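AceL NrdHF-1-1 Intein (Metagenome, PDB 6ZGQ) is a splice-inactive, linked form of a naturally split class 3 intein, which when active probably excises itself and joins its flanking protein segments. Local coordinates at residues A[14-19]-A[24-29]; A[33-38]-A[108-113]; A[68-71]-A[75-78]; A[141-146]-A[151-156]. One frame throughout, in Å; residues are numbered along the deposited sequence. Where two conformers were deposited one is given.

Interaction 1: A[14-19]-A[24-29]; sequences VTTKAG and ENITLE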
# COMPACT_ATOMS: atom_id res chain seq x y z
N VAL A 14 -0.53 -6.31 6.61
CA VAL A 14 -1.12 -5.01 6.96
C VAL A 14 -0.76 -4.75 8.43
O VAL A 14 -0.99 -5.62 9.28
CB VAL A 14 -2.66 -5.01 6.77
CG1 VAL A 14 -3.31 -3.77 7.38
CG2 VAL A 14 -3.02 -5.13 5.30
N THR A 15 -0.17 -3.59 8.71
CA THR A 15 0.20 -3.20 10.08
C THR A 15 -1.07 -2.87 10.86
O THR A 15 -1.88 -2.09 10.36
CB THR A 15 1.22 -2.06 10.07
OG1 THR A 15 2.36 -2.57 9.38
CG2 THR A 15 1.63 -1.61 11.47
N THR A 16 -1.25 -3.54 12.01
CA THR A 16 -2.39 -3.38 12.92
C THR A 16 -1.83 -2.98 14.30
O THR A 16 -0.60 -2.94 14.44
CB THR A 16 -3.25 -4.68 13.02
OG1 THR A 16 -2.64 -5.61 13.91
CG2 THR A 16 -3.42 -5.33 11.66
N LYS A 17 -2.71 -2.67 15.26
CA LYS A 17 -2.30 -2.31 16.64
C LYS A 17 -1.56 -3.47 17.32
O LYS A 17 -0.70 -3.21 18.17
CB LYS A 17 -3.50 -1.87 17.51
CG LYS A 17 -3.09 -1.07 18.76
CD LYS A 17 -4.24 -0.81 19.73
CE LYS A 17 -3.70 -0.37 21.09
NZ LYS A 17 -4.77 0.03 22.04
N ALA A 18 -1.88 -4.71 16.96
CA ALA A 18 -1.30 -5.91 17.58
C ALA A 18 0.01 -6.36 16.91
O ALA A 18 0.88 -6.90 17.58
CB ALA A 18 -2.31 -7.04 17.58
N GLY A 19 0.15 -6.12 15.60
CA GLY A 19 1.32 -6.60 14.84
C GLY A 19 1.14 -6.44 13.35
O GLY A 19 0.43 -5.51 12.92
N GLU A 24 -5.14 -11.21 3.89
CA GLU A 24 -6.25 -12.17 3.68
C GLU A 24 -6.94 -12.55 4.99
O GLU A 24 -8.01 -13.17 4.95
CB GLU A 24 -5.78 -13.45 2.99
CG GLU A 24 -4.76 -14.24 3.80
CD GLU A 24 -3.32 -13.97 3.38
OE1 GLU A 24 -3.04 -12.89 2.82
OE2 GLU A 24 -2.48 -14.86 3.59
N ASN A 25 -6.32 -12.22 6.13
CA ASN A 25 -6.86 -12.51 7.48
C ASN A 25 -7.46 -11.27 8.15
O ASN A 25 -7.99 -11.40 9.25
CB ASN A 25 -5.77 -13.12 8.39
CG ASN A 25 -5.27 -14.45 7.88
OD1 ASN A 25 -4.07 -14.67 7.80
ND2 ASN A 25 -6.19 -15.33 7.52
N ILE A 26 -7.39 -10.10 7.51
CA ILE A 26 -7.97 -8.86 8.06
C ILE A 26 -9.50 -8.96 8.03
O ILE A 26 -10.07 -9.39 7.01
CB ILE A 26 -7.50 -7.61 7.26
CG1 ILE A 26 -5.99 -7.35 7.47
CG2 ILE A 26 -8.33 -6.38 7.63
CD1 ILE A 26 -5.63 -6.80 8.84
N THR A 27 -10.14 -8.62 9.16
CA THR A 27 -11.61 -8.53 9.30
C THR A 27 -11.97 -7.08 9.60
O THR A 27 -11.07 -6.25 9.80
CB THR A 27 -12.15 -9.42 10.45
OG1 THR A 27 -11.93 -8.74 11.69
CG2 THR A 27 -11.50 -10.80 10.48
N LEU A 28 -13.28 -6.79 9.66
CA LEU A 28 -13.79 -5.45 9.98
C LEU A 28 -13.52 -5.10 11.45
O LEU A 28 -13.57 -3.93 11.83
CB LEU A 28 -15.29 -5.38 9.66
CG LEU A 28 -15.70 -5.85 8.26
CD1 LEU A 28 -17.21 -5.82 8.11
CD2 LEU A 28 -15.02 -5.00 7.19
N GLU A 29 -13.20 -6.12 12.27
CA GLU A 29 -12.91 -5.96 13.71
C GLU A 29 -11.43 -5.69 14.00
O GLU A 29 -11.08 -5.40 15.16
CB GLU A 29 -13.36 -7.20 14.48
CG GLU A 29 -14.86 -7.43 14.43
CD GLU A 29 -15.38 -8.14 15.66
OE1 GLU A 29 -14.88 -9.25 15.96
OE2 GLU A 29 -16.28 -7.59 16.33
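Ile26 meets both Val14 and Thr16 through the end of its longer branch, which lies against the same flank of the 14-19 backbone. Its CG1 is turned opposite the carbonyl carbon (chi1 -68°), and a second bend at chi2 (-73°) brings CD1 within contact of both. There CD1 lies 4.0 Å from Val14 CB, the two side chains crossing at about a right angle. The approach to Thr16 differs: the methyl groups come tip to tip, with Thr16 CG2 3.9 Å from Ile26 CD1. Thr15, between them in sequence, points away from Ile26, as expected in an extended chain, and its OG1 is bonded to Asp20.

The hydroxyl of Thr16 sits between its own backbone N and carbonyl carbon (chi1 81°). It accepts the N-H of Ala18, with Ala18 N 3.3 Å from Thr16 OG1, while its methyl remains on the Ile26 side. The turn is also closed by a backbone bond of 2.7 Å from Thr16 N to Gly19 O. In the other segment Thr27 OG1 accepts Glu29 N at 3.0 Å.

Leu134 touches both Val14 and Ile26, and Pro47 also packs on Ile26. The contact is thus a small apolar join between two chain segments, each carrying an ST turn, at the edge of the all-beta fold characteristic of inteins.

Interaction 2: A[33-38]-A[108-113]; sequences LQFDMN and MQIKRI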
# COMPACT_ATOMS: atom_id res chain seq x y z
N LEU A 33 -3.50 0.31 10.96
CA LEU A 33 -2.78 1.59 10.93
C LEU A 33 -3.09 2.28 9.60
O LEU A 33 -2.60 1.83 8.55
CB LEU A 33 -1.27 1.39 11.10
CG LEU A 33 -0.44 2.67 11.22
CD1 LEU A 33 -0.91 3.51 12.40
CD2 LEU A 33 1.04 2.36 11.34
N GLN A 34 -3.94 3.31 9.65
CA GLN A 34 -4.29 4.12 8.48
C GLN A 34 -3.42 5.38 8.48
O GLN A 34 -2.85 5.72 9.52
CB GLN A 34 -5.79 4.45 8.43
CG GLN A 34 -6.27 5.47 9.45
CD GLN A 34 -7.54 6.16 9.00
OE1 GLN A 34 -8.40 5.55 8.37
NE2 GLN A 34 -7.65 7.45 9.29
N PHE A 35 -3.31 6.00 7.30
CA PHE A 35 -2.65 7.29 7.08
C PHE A 35 -3.68 8.20 6.40
O PHE A 35 -4.19 7.87 5.32
CB PHE A 35 -1.41 7.07 6.20
CG PHE A 35 -0.62 8.32 5.89
CD1 PHE A 35 0.17 8.93 6.86
CD2 PHE A 35 -0.63 8.87 4.61
CE1 PHE A 35 0.92 10.06 6.56
CE2 PHE A 35 0.11 10.00 4.31
CZ PHE A 35 0.88 10.60 5.29
N ASP A 36 -4.02 9.31 7.05
CA ASP A 36 -5.03 10.25 6.53
C ASP A 36 -4.36 11.12 5.47
O ASP A 36 -3.38 11.81 5.77
CB ASP A 36 -5.64 11.09 7.66
CG ASP A 36 -6.75 11.98 7.17
OD1 ASP A 36 -6.43 13.04 6.57
OD2 ASP A 36 -7.93 11.61 7.34
N MET A 37 -4.86 11.06 4.22
CA MET A 37 -4.25 11.75 3.07
C MET A 37 -4.36 13.27 3.20
O MET A 37 -3.50 13.98 2.69
CB MET A 37 -4.90 11.30 1.76
CG MET A 37 -4.53 9.89 1.34
SD MET A 37 -5.46 9.39 -0.12
CE MET A 37 -4.62 10.31 -1.40
N ASN A 38 -5.41 13.74 3.88
CA ASN A 38 -5.68 15.18 4.06
C ASN A 38 -4.82 15.80 5.18
O ASN A 38 -4.35 16.93 5.02
CB ASN A 38 -7.17 15.45 4.33
CG ASN A 38 -8.07 15.03 3.18
OD1 ASN A 38 -7.69 15.12 2.02
ND2 ASN A 38 -9.27 14.57 3.51
N MET A 108 6.64 5.66 14.03
CA MET A 108 5.92 6.05 12.80
C MET A 108 6.59 7.24 12.11
O MET A 108 5.91 8.19 11.71
CB MET A 108 4.45 6.38 13.08
CG MET A 108 3.70 5.31 13.87
SD MET A 108 3.80 3.68 13.11
CE MET A 108 3.33 2.64 14.49
N GLN A 109 7.92 7.18 11.97
CA GLN A 109 8.72 8.24 11.31
C GLN A 109 8.58 8.10 9.79
O GLN A 109 8.81 7.00 9.26
CB GLN A 109 10.18 8.15 11.75
CG GLN A 109 11.10 9.22 11.16
CD GLN A 109 11.16 10.51 11.98
OE1 GLN A 109 10.77 10.55 13.15
NE2 GLN A 109 11.66 11.57 11.36
N ILE A 110 8.17 9.18 9.12
CA ILE A 110 7.97 9.21 7.66
C ILE A 110 9.30 9.49 6.95
O ILE A 110 9.95 10.50 7.24
CB ILE A 110 6.96 10.30 7.23
CG1 ILE A 110 5.61 10.10 7.93
CG2 ILE A 110 6.80 10.31 5.72
CD1 ILE A 110 4.55 11.11 7.53
N LYS A 111 9.67 8.59 6.02
CA LYS A 111 10.82 8.76 5.12
C LYS A 111 10.32 8.76 3.68
O LYS A 111 9.71 7.78 3.26
CB LYS A 111 11.83 7.61 5.30
CG LYS A 111 12.99 7.67 4.31
CD LYS A 111 14.22 6.93 4.81
CE LYS A 111 14.34 5.55 4.20
NZ LYS A 111 15.57 4.89 4.72
N ARG A 112 10.58 9.85 2.95
CA ARG A 112 10.10 10.04 1.58
C ARG A 112 11.26 9.71 0.64
O ARG A 112 12.33 10.33 0.75
CB ARG A 112 9.58 11.47 1.38
CG ARG A 112 8.37 11.79 2.25
CD ARG A 112 8.54 13.11 2.97
NE ARG A 112 7.38 13.44 3.81
CZ ARG A 112 7.37 13.43 5.14
NH1 ARG A 112 8.44 13.08 5.84
NH2 ARG A 112 6.25 13.75 5.79
N ILE A 113 11.06 8.71 -0.23
CA ILE A 113 12.07 8.25 -1.20
C ILE A 113 11.61 8.63 -2.61
O ILE A 113 10.42 8.55 -2.90
CB ILE A 113 12.36 6.73 -1.09
CG1 ILE A 113 11.07 5.90 -1.22
CG2 ILE A 113 13.05 6.44 0.23
CD1 ILE A 113 11.29 4.55 -1.86
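The Phe35 ring is met obliquely at CE1 by the terminal methyl of Ile110, with Ile110 CD1 3.9 Å from Phe35 CE1 and the two side chains crossing at about a right angle. The Phe42 ring also meets that of Phe35, their planes inclined at about 50°, and Phe42 touches Ile110 as well. The other branch of Ile110, CG2, lies over the centre of one face of the Arg112 guanidinium; this approach is very close, so its detail is doubtful. Arg112 NE is held by a salt bridge to Glu79.

Toward the start of both segments, Leu33 and Met108 reach toward each other tip to tip. Leu33 extends CG opposite its backbone nitrogen (chi1 -174°), presenting CD2 to a methionine chain bent at chi2 (-55°). In one of the two conformers of Met108, Leu33 CD2 is 3.5 Å from Met108 SD and 3.9 Å from Met108 CE, so this end of the contact is less certain. Tyr44 touches both residues.

All four side chains meet through carbon and sulfur, without a polar partner across the contact. The direct contact therefore rests on dispersion and the burial of apolar surface, shared with Phe42 and Tyr44; such contacts have little directionality, consistent with the two conformers of Met108.

Interaction 3: A[68-71]-A[75-78]; sequences QKVS and RMIY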
# COMPACT_ATOMS: atom_id res chain seq x y z
N GLN A 68 5.93 -3.03 -2.97
CA GLN A 68 4.48 -3.27 -3.05
C GLN A 68 4.18 -4.11 -4.30
O GLN A 68 4.79 -3.87 -5.36
CB GLN A 68 3.71 -1.94 -3.04
CG GLN A 68 3.90 -1.17 -1.74
CD GLN A 68 2.98 0.01 -1.57
OE1 GLN A 68 2.13 0.30 -2.42
NE2 GLN A 68 3.14 0.71 -0.45
N LYS A 69 3.30 -5.11 -4.14
CA LYS A 69 2.83 -5.98 -5.22
C LYS A 69 1.30 -5.79 -5.28
O LYS A 69 0.59 -6.20 -4.36
CB LYS A 69 3.25 -7.44 -4.93
CG LYS A 69 4.76 -7.62 -4.87
CD LYS A 69 5.18 -9.07 -4.63
CE LYS A 69 6.67 -9.19 -4.33
NZ LYS A 69 6.96 -8.93 -2.89
N VAL A 70 0.84 -5.10 -6.33
CA VAL A 70 -0.51 -4.56 -6.39
C VAL A 70 -1.17 -4.89 -7.75
O VAL A 70 -0.47 -5.21 -8.72
CB VAL A 70 -0.47 -3.03 -6.13
CG1 VAL A 70 0.36 -2.72 -4.89
CG2 VAL A 70 0.10 -2.27 -7.32
N SER A 71 -2.51 -4.83 -7.79
CA SER A 71 -3.29 -4.98 -9.03
C SER A 71 -3.11 -3.74 -9.91
O SER A 71 -2.74 -2.68 -9.41
CB SER A 71 -4.77 -5.20 -8.70
OG SER A 71 -4.93 -6.33 -7.86
N ARG A 75 -4.60 1.83 -5.98
CA ARG A 75 -4.24 3.24 -5.76
C ARG A 75 -2.85 3.30 -5.10
O ARG A 75 -2.67 2.78 -3.99
CB ARG A 75 -5.31 3.94 -4.91
CG ARG A 75 -6.64 4.12 -5.64
CD ARG A 75 -7.78 4.50 -4.71
NE ARG A 75 -7.55 5.80 -4.06
CZ ARG A 75 -7.25 5.99 -2.78
NH1 ARG A 75 -7.14 4.97 -1.93
NH2 ARG A 75 -7.06 7.22 -2.32
N MET A 76 -1.88 3.86 -5.82
CA MET A 76 -0.54 4.14 -5.28
C MET A 76 -0.60 5.53 -4.64
O MET A 76 -1.23 6.42 -5.22
CB MET A 76 0.53 4.09 -6.37
CG MET A 76 0.63 2.73 -7.04
SD MET A 76 0.95 1.41 -5.85
CE MET A 76 2.66 1.76 -5.43
N ILE A 77 -0.00 5.66 -3.45
CA ILE A 77 -0.02 6.87 -2.63
C ILE A 77 1.41 7.42 -2.61
O ILE A 77 2.35 6.66 -2.34
CB ILE A 77 -0.54 6.57 -1.20
CG1 ILE A 77 -1.96 5.97 -1.26
CG2 ILE A 77 -0.52 7.81 -0.31
CD1 ILE A 77 -3.03 6.88 -1.83
N TYR A 78 1.56 8.69 -2.98
CA TYR A 78 2.86 9.36 -3.01
C TYR A 78 2.65 10.80 -2.54
O TYR A 78 1.51 11.27 -2.53
CB TYR A 78 3.47 9.29 -4.41
CG TYR A 78 2.65 9.92 -5.51
CD1 TYR A 78 1.65 9.20 -6.15
CD2 TYR A 78 2.89 11.22 -5.92
CE1 TYR A 78 0.90 9.77 -7.16
CE2 TYR A 78 2.14 11.80 -6.93
CZ TYR A 78 1.15 11.07 -7.55
OH TYR A 78 0.40 11.63 -8.55
O HOH W 1 1.49 3.35 -2.44
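Gln68 and Val70 of strand 66-70 face Met76 at the start of strand 75-80, and the loop between these strands carries a Ser-Pro-Asn-His sequence resembling the block B motif of inteins. The strands belong to different sheets, so side chains and a water, not a backbone ladder, connect them.

Met76 is bent at chi2 (-56°) and chi3 (-72°), which swings its end toward 68-71 although the side chain does not set out in that direction. The methyl group stops beside the amide oxygen of Gln68, with Met76 CE 3.4 Å from Gln68 OE1, the two chains sliding past each other in opposite directions. Met76 SD meets the valine less closely, lying 4.1 Å from Val70 CG2.

A water completes the bridge. It accepts the N-H of Ile77, being 2.9 Å from Ile77 N, and lies 3.1 Å from Gln68 OE1, to which it can donate, although other acceptors compete for its protons. The same OE1 is bonded to Thr153 OG1, and NE2 bonds Ser151 OG and Val152 O. Both ends of the buried amide are thus engaged, which would fix the rotation of the group.

Strand 57-63 covers the contact with Tyr59 against Val70 and Phe61 against Met76, while Phe100 of strand 98-104 also packs on Met76. The methionine side chain therefore fills the interface between its own, larger sheet and the three-stranded one, with strand 150-154 reached through the glutamine.

Interaction 4: A[141-146]-A[151-156]; sequences FVVTDE and SVTGAS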
# COMPACT_ATOMS: atom_id res chain seq x y z
N PHE A 141 -3.43 3.02 4.10
CA PHE A 141 -2.99 2.27 5.30
C PHE A 141 -1.56 1.73 5.11
O PHE A 141 -1.03 1.81 4.00
CB PHE A 141 -3.99 1.15 5.66
CG PHE A 141 -4.23 0.15 4.55
CD1 PHE A 141 -3.39 -0.93 4.39
CD2 PHE A 141 -5.30 0.30 3.68
CE1 PHE A 141 -3.61 -1.85 3.37
CE2 PHE A 141 -5.52 -0.61 2.67
CZ PHE A 141 -4.67 -1.68 2.51
N VAL A 142 -0.96 1.24 6.19
CA VAL A 142 0.45 0.83 6.23
C VAL A 142 0.54 -0.69 6.00
O VAL A 142 -0.18 -1.46 6.66
CB VAL A 142 1.13 1.26 7.56
CG1 VAL A 142 2.60 0.84 7.63
CG2 VAL A 142 1.04 2.77 7.74
N VAL A 143 1.39 -1.09 5.05
CA VAL A 143 1.70 -2.51 4.77
C VAL A 143 3.17 -2.76 5.10
O VAL A 143 3.98 -1.82 5.04
CB VAL A 143 1.40 -2.89 3.29
CG1 VAL A 143 -0.09 -2.88 3.01
CG2 VAL A 143 2.13 -1.99 2.31
N THR A 144 3.49 -4.00 5.48
CA THR A 144 4.86 -4.48 5.77
C THR A 144 5.24 -5.54 4.74
O THR A 144 4.47 -6.49 4.54
CB THR A 144 4.90 -5.07 7.19
OG1 THR A 144 4.23 -4.15 8.06
CG2 THR A 144 6.34 -5.30 7.67
N ASP A 145 6.39 -5.36 4.08
CA ASP A 145 6.90 -6.29 3.07
C ASP A 145 7.67 -7.44 3.75
O ASP A 145 7.74 -7.47 4.98
CB ASP A 145 7.75 -5.55 2.02
CG ASP A 145 9.05 -4.96 2.58
OD1 ASP A 145 9.59 -5.48 3.58
OD2 ASP A 145 9.54 -3.99 1.97
N GLU A 146 8.19 -8.37 2.94
CA GLU A 146 8.93 -9.57 3.40
C GLU A 146 10.21 -9.23 4.19
O GLU A 146 10.71 -10.09 4.91
CB GLU A 146 9.30 -10.45 2.19
CG GLU A 146 8.11 -10.98 1.39
CD GLU A 146 7.78 -10.20 0.12
OE1 GLU A 146 8.68 -9.57 -0.48
OE2 GLU A 146 6.59 -10.24 -0.30
N SER A 151 5.34 0.81 4.53
CA SER A 151 5.06 1.88 3.56
C SER A 151 3.56 2.12 3.47
O SER A 151 2.78 1.25 3.89
CB SER A 151 5.62 1.52 2.18
OG SER A 151 5.06 0.32 1.67
N VAL A 152 3.17 3.29 2.95
CA VAL A 152 1.76 3.69 2.81
C VAL A 152 1.30 3.22 1.42
O VAL A 152 2.04 3.40 0.45
CB VAL A 152 1.58 5.22 2.99
CG1 VAL A 152 0.16 5.69 2.67
CG2 VAL A 152 1.96 5.65 4.40
N THR A 153 0.13 2.58 1.36
CA THR A 153 -0.49 2.14 0.09
C THR A 153 -1.97 2.54 0.09
O THR A 153 -2.53 2.76 1.17
CB THR A 153 -0.31 0.62 -0.11
OG1 THR A 153 -0.49 0.33 -1.49
CG2 THR A 153 -1.31 -0.19 0.73
N GLY A 154 -2.57 2.66 -1.09
CA GLY A 154 -3.98 3.07 -1.21
C GLY A 154 -4.96 2.03 -0.70
O GLY A 154 -4.72 0.83 -0.89
N ALA A 155 -6.03 2.50 -0.06
CA ALA A 155 -7.25 1.72 0.23
C ALA A 155 -8.16 1.75 -1.00
O ALA A 155 -7.96 2.59 -1.88
CB ALA A 155 -7.98 2.32 1.43
N SER A 156 -9.11 0.81 -1.08
CA SER A 156 -10.16 0.80 -2.12
C SER A 156 -11.23 1.81 -1.71
O SER A 156 -11.56 1.91 -0.52
CB SER A 156 -10.76 -0.60 -2.29
OG SER A 156 -10.83 -1.30 -1.06
O HOH W 2 5.65 -2.21 2.59
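Strands 141-144 and 151-154 form a strongly twisted antiparallel ladder, their short axes approaching to 4.7 Å at 120°, in which the hydrogen-bonded pairs Phe141 with Thr153 and Val143 with Ser151 flank the non-hydrogen-bonded pair Val142 with Val152, and four fairly straight N-H...O bonds, such as Thr153 N to Phe141 O at 3.0 Å, join the backbones.

On the face shared by Phe141, Val143, Ser151 and Thr153, the phenyl group occupies the crowded position between its backbone N and carbonyl carbon (chi1 58°). From there it runs alongside Thr153, whose CG2 makes a CH-pi contact over one ring face, 4.2 Å from the Phe141 ring centroid. The same methyl also meets Val143, with Thr153 CG2 3.7 Å from Val143 CG1. Ala155, an engineered residue standing in for the native asparagine, adds its CB 4.0 Å from Phe141 CE2; its position is consistent with the C-terminal residue of the intein.

A water lies within bonding distance of Val143 O (3.0 Å) and Ser151 OG (2.8 Å), donating to the carbonyl in competition with other acceptors; the hydroxyl is also bonded by Gln68. Thr153 OG1 bonds His74 NE2, the likely block B histidine. On the opposite face Val142 and Val152 pack against Leu33 and Phe35, respectively.

Such a twisted C-terminal hairpin, running beside the block B loop near the end of the modelled chain, is characteristic of the HINT fold of inteins.

In the fold
Interaction 4 is the hub: a backbone ladder in the centre of the fold, touching each of the other three. Strand 13-15 of interaction 1 pairs with strand 140-144, and Leu33 of interaction 2 bonds both Thr15 and Val142, so these two are tied to that ladder through their backbones. The other three are far smaller contacts than interaction 4; interactions 1 and 2 are apolar, the first buried but peripheral, the second only partly buried. Interaction 3, also buried, mixes sulfur and carbon contacts with a water and an amide, and reaches the ladder through the side chains of Gln68 and Arg75. It is nested in the chain loop that interaction 2 closes, with Met37 packing against Arg75 and Ile77.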